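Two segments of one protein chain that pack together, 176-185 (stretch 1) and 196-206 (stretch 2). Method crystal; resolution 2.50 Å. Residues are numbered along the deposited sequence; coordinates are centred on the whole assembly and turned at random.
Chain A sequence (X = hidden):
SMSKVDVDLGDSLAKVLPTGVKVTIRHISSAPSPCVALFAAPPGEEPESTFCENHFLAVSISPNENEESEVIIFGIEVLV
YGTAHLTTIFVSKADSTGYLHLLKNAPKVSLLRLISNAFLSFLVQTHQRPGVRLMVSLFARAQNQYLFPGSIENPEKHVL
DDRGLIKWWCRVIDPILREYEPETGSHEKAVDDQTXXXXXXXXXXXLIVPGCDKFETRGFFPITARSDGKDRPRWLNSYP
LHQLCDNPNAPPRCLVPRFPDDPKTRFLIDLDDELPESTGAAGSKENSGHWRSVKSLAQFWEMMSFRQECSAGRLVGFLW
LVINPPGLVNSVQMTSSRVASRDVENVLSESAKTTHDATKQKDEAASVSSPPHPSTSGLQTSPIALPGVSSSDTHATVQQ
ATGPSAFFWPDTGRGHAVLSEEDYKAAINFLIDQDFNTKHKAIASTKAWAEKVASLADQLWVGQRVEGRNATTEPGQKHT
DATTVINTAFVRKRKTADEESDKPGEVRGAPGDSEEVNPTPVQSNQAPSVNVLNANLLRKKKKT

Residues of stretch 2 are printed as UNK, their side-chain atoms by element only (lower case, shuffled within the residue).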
# COMPACT_ATOMS: atom_id res chain seq x y z
N ILE A 176 -7.02 4.22 10.19
CA ILE A 176 -7.80 3.29 9.38
C ILE A 176 -8.10 2.06 10.20
O ILE A 176 -9.24 1.61 10.27
CB ILE A 176 -7.06 2.88 8.10
CG1 ILE A 176 -6.61 4.11 7.33
CG2 ILE A 176 -7.95 2.00 7.24
CD1 ILE A 176 -5.97 3.78 6.00
N LEU A 177 -7.04 1.52 10.81
CA LEU A 177 -7.11 0.35 11.67
C LEU A 177 -8.20 0.51 12.73
O LEU A 177 -8.99 -0.40 12.96
CB LEU A 177 -5.75 0.11 12.34
CG LEU A 177 -5.65 -0.80 13.57
CD1 LEU A 177 -5.94 -2.25 13.25
CD2 LEU A 177 -4.29 -0.66 14.23
N ARG A 178 -8.26 1.69 13.34
CA ARG A 178 -9.09 1.87 14.52
C ARG A 178 -10.52 2.29 14.22
O ARG A 178 -11.28 2.62 15.12
CB ARG A 178 -8.42 2.88 15.45
CG ARG A 178 -7.15 2.32 16.03
CD ARG A 178 -6.54 3.23 17.05
NE ARG A 178 -5.22 2.75 17.45
CZ ARG A 178 -5.02 1.81 18.36
NH1 ARG A 178 -6.05 1.25 18.98
NH2 ARG A 178 -3.78 1.43 18.66
N GLU A 179 -10.90 2.28 12.94
CA GLU A 179 -12.30 2.41 12.56
C GLU A 179 -12.98 1.05 12.64
O GLU A 179 -14.20 0.95 12.53
CB GLU A 179 -12.43 2.99 11.15
CG GLU A 179 -12.37 4.51 11.11
CD GLU A 179 -13.43 5.16 11.99
OE1 GLU A 179 -13.11 5.52 13.16
OE2 GLU A 179 -14.59 5.31 11.53
N TYR A 180 -12.18 0.01 12.85
CA TYR A 180 -12.68 -1.36 12.89
C TYR A 180 -12.58 -1.94 14.29
O TYR A 180 -11.88 -1.41 15.15
CB TYR A 180 -11.90 -2.24 11.91
CG TYR A 180 -12.04 -1.80 10.47
CD1 TYR A 180 -11.11 -0.94 9.90
CD2 TYR A 180 -13.09 -2.25 9.69
CE1 TYR A 180 -11.24 -0.53 8.58
CE2 TYR A 180 -13.23 -1.85 8.38
CZ TYR A 180 -12.30 -0.99 7.83
OH TYR A 180 -12.44 -0.59 6.51
N GLU A 181 -13.29 -3.04 14.52
CA GLU A 181 -13.33 -3.66 15.84
C GLU A 181 -12.05 -4.40 16.18
O GLU A 181 -11.41 -4.98 15.29
CB GLU A 181 -14.53 -4.61 15.94
CG GLU A 181 -15.86 -3.90 15.92
CD GLU A 181 -15.94 -2.81 16.98
OE1 GLU A 181 -15.89 -3.14 18.18
OE2 GLU A 181 -16.04 -1.63 16.59
N PRO A 182 -11.65 -4.37 17.46
CA PRO A 182 -10.50 -5.15 17.92
C PRO A 182 -10.70 -6.64 17.71
O PRO A 182 -11.84 -7.11 17.59
CB PRO A 182 -10.43 -4.83 19.42
CG PRO A 182 -11.11 -3.51 19.55
CD PRO A 182 -12.21 -3.52 18.52
N GLU A 183 -9.61 -7.39 17.64
CA GLU A 183 -9.68 -8.84 17.50
C GLU A 183 -8.90 -9.52 18.63
O GLU A 183 -8.08 -8.89 19.30
CB GLU A 183 -9.16 -9.27 16.14
CG GLU A 183 -9.85 -8.56 14.98
CD GLU A 183 -9.36 -9.01 13.61
OE1 GLU A 183 -8.12 -8.99 13.39
OE2 GLU A 183 -10.20 -9.38 12.76
N THR A 184 -9.15 -10.81 18.82
CA THR A 184 -8.63 -11.52 19.98
C THR A 184 -7.42 -12.39 19.68
O THR A 184 -6.60 -12.64 20.56
CB THR A 184 -9.72 -12.40 20.58
OG1 THR A 184 -10.47 -13.00 19.52
CG2 THR A 184 -10.65 -11.56 21.44
N GLY A 185 -7.30 -12.84 18.44
CA GLY A 185 -6.18 -13.69 18.07
C GLY A 185 -6.59 -14.85 17.17
O GLY A 185 -7.49 -15.62 17.51
N UNK A 196 -19.21 -12.42 18.39
CA UNK A 196 -19.02 -10.98 18.60
C UNK A 196 -18.34 -10.33 17.40
O UNK A 196 -18.92 -9.46 16.75
o UNK A 196 -16.98 -9.75 22.15
c UNK A 196 -18.17 -10.05 22.30
c UNK A 196 -18.97 -10.68 21.16
c UNK A 196 -18.18 -10.73 19.86
n UNK A 196 -18.83 -9.84 23.43
N UNK A 197 -17.11 -10.75 17.12
CA UNK A 197 -16.28 -10.15 16.08
C UNK A 197 -16.78 -10.43 14.67
O UNK A 197 -16.32 -9.80 13.71
c UNK A 197 -14.83 -10.62 16.20
o UNK A 197 -12.44 -11.07 18.87
c UNK A 197 -12.81 -10.91 17.69
o UNK A 197 -12.16 -11.33 16.71
c UNK A 197 -14.11 -10.16 17.46
N UNK A 198 -17.71 -11.38 14.52
CA UNK A 198 -18.17 -11.78 13.19
C UNK A 198 -19.22 -10.82 12.64
O UNK A 198 -19.21 -10.52 11.44
c UNK A 198 -18.71 -13.21 13.22
o UNK A 198 -18.73 -13.78 11.92
N UNK A 199 -20.12 -10.35 13.49
CA UNK A 199 -21.20 -9.46 13.06
C UNK A 199 -20.70 -8.05 12.72
O UNK A 199 -21.43 -7.25 12.13
c UNK A 199 -22.29 -9.39 14.13
N UNK A 200 -19.46 -7.76 13.08
CA UNK A 200 -18.87 -6.44 12.87
C UNK A 200 -17.58 -6.50 12.06
O UNK A 200 -16.90 -7.53 12.04
c UNK A 200 -18.35 -6.27 16.68
c UNK A 200 -18.01 -6.71 15.26
n UNK A 200 -20.64 -7.27 16.52
c UNK A 200 -18.61 -5.77 14.22
c UNK A 200 -19.85 -6.05 16.85
N UNK A 201 -17.25 -5.40 11.39
CA UNK A 201 -16.00 -5.31 10.65
C UNK A 201 -14.83 -5.12 11.61
O UNK A 201 -14.83 -4.19 12.43
c UNK A 201 -16.05 -4.16 9.64
o UNK A 201 -15.82 -4.64 8.33
N UNK A 202 -13.84 -6.00 11.53
CA UNK A 202 -12.72 -5.96 12.46
C UNK A 202 -11.36 -5.96 11.76
O UNK A 202 -11.27 -6.28 10.57
o UNK A 202 -12.78 -8.36 12.76
c UNK A 202 -12.80 -7.13 13.45
N UNK A 203 -10.31 -5.61 12.50
CA UNK A 203 -8.99 -5.46 11.91
C UNK A 203 -7.85 -5.49 12.92
O UNK A 203 -8.01 -5.09 14.08
c UNK A 203 -8.92 -4.17 11.11
N UNK A 204 -6.69 -5.94 12.45
CA UNK A 204 -5.44 -5.89 13.20
C UNK A 204 -4.33 -5.44 12.25
O UNK A 204 -4.37 -5.73 11.05
o UNK A 204 -6.19 -7.73 14.63
c UNK A 204 -5.09 -7.28 13.83
c UNK A 204 -3.83 -7.20 14.71
N UNK A 205 -3.34 -4.72 12.78
CA UNK A 205 -2.19 -4.30 11.99
C UNK A 205 -0.97 -5.14 12.36
O UNK A 205 -0.70 -5.38 13.54
c UNK A 205 -1.90 -2.82 12.21
N UNK A 206 -0.24 -5.59 11.34
CA UNK A 206 0.94 -6.43 11.54
C UNK A 206 2.19 -5.75 10.99
O UNK A 206 2.17 -5.21 9.88
c UNK A 206 -0.43 -8.58 11.38
c UNK A 206 -2.60 -10.05 12.33
c UNK A 206 0.76 -7.80 10.86
c UNK A 206 -1.34 -10.29 12.84
c UNK A 206 -0.26 -9.56 12.36
c UNK A 206 -2.78 -9.08 11.35
c UNK A 206 -1.70 -8.36 10.88
O HOH W 1 -7.17 -5.97 16.74

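Position 196 carries three side-chain carbons in a row, the third bonded to one oxygen and one nitrogen. That oxygen comes no closer than 6.6 Å to stretch 1, at Thr184 CG2, so the assignment rests on composition alone: the terminal amide identifies Gln196.

Position 197 also has three carbons, but the third bears two oxygens, a carboxylate. One of the two oxygens lies 2.8 Å from Thr184 OG1; this is Glu197. Its CA-to-CB bond points toward stretch 1, and with chi1 m and chi2 t the carboxylate reaches Thr184, whose OG1 donates a hydrogen bond to OE2. This segment is poorly ordered, which tempers the precision of that distance.

Position 198 has one carbon followed by one oxygen, and 199 has a single carbon. Neither reaches stretch 1; these are Ser198 and Ala199.

At 200, four carbons run in a row to a terminal nitrogen. The aliphatic part is close to stretch 1, with the third carbon 3.5 Å from Glu181 CG. This is the signature of Lys200. The CA-to-CB bond points toward stretch 1, yet the end of the chain leads away: Lys200 NZ donates to Gln196 O at 2.8 Å.

Position 201 holds one carbon and one oxygen. Its CB lies 3.5 Å from Tyr180 CD2, at the edge of the ring and near its plane, and the residue is Ser201. The chi1 of -122° falls between rotamer wells.

Position 202 again shows one carbon then one oxygen. The oxygen is 2.8 Å from Glu183 OE2, and the residue is Ser202; its OG, with chi1 p, is the donor to that carboxylate oxygen.

The lone carbon at 203, its CB, packs 3.6 Å from Tyr180 CB and 4.1 Å from Leu177 CD1. This methyl defines Ala203.

Position 204 branches at its first carbon into one oxygen and one carbon. The branch oxygen lies 2.6 Å from Glu183 OE1; this is Thr204. OG1 is the donor there, and water 1 donates to Thr204 OG1 at 2.9 Å while accepting from Glu183 N at 3.0 Å.

Position 205 has one carbon, a CB pointing toward stretch 1 and 3.8 Å from Leu177 CD2: Ala205. Position 206 has one carbon leading to a six-carbon ring without a hydroxyl. It makes no contact here, the far ring carbon remaining 5.7 Å from Glu183 OE1; this is Phe206.

The contact is organised around a single beta bridge between Glu181 and Ser202, whose CA atoms lie 4.1 Å apart. Glu181 N donates to Ser201 O at 2.8 Å with an angle of 176°, and Ala203 N donates to Glu181 O at 3.1 Å with an angle of 159°; both polar groups of the Glu181 backbone are thereby paired. Beyond the bridge, the Glu183 carboxylate spans two hydroxyls, one oxygen accepting from Ser202 and the other from Thr204, while water 1 adds a second link to Thr204. Leu177 and Tyr180 supply apolar packing against the small methyl groups of Ala203 and, for Leu177, Ala205. Together the two stretches bury 658 Å², summed over both sides.

Stretch 2, residues 196-206: QESAKSSATAF
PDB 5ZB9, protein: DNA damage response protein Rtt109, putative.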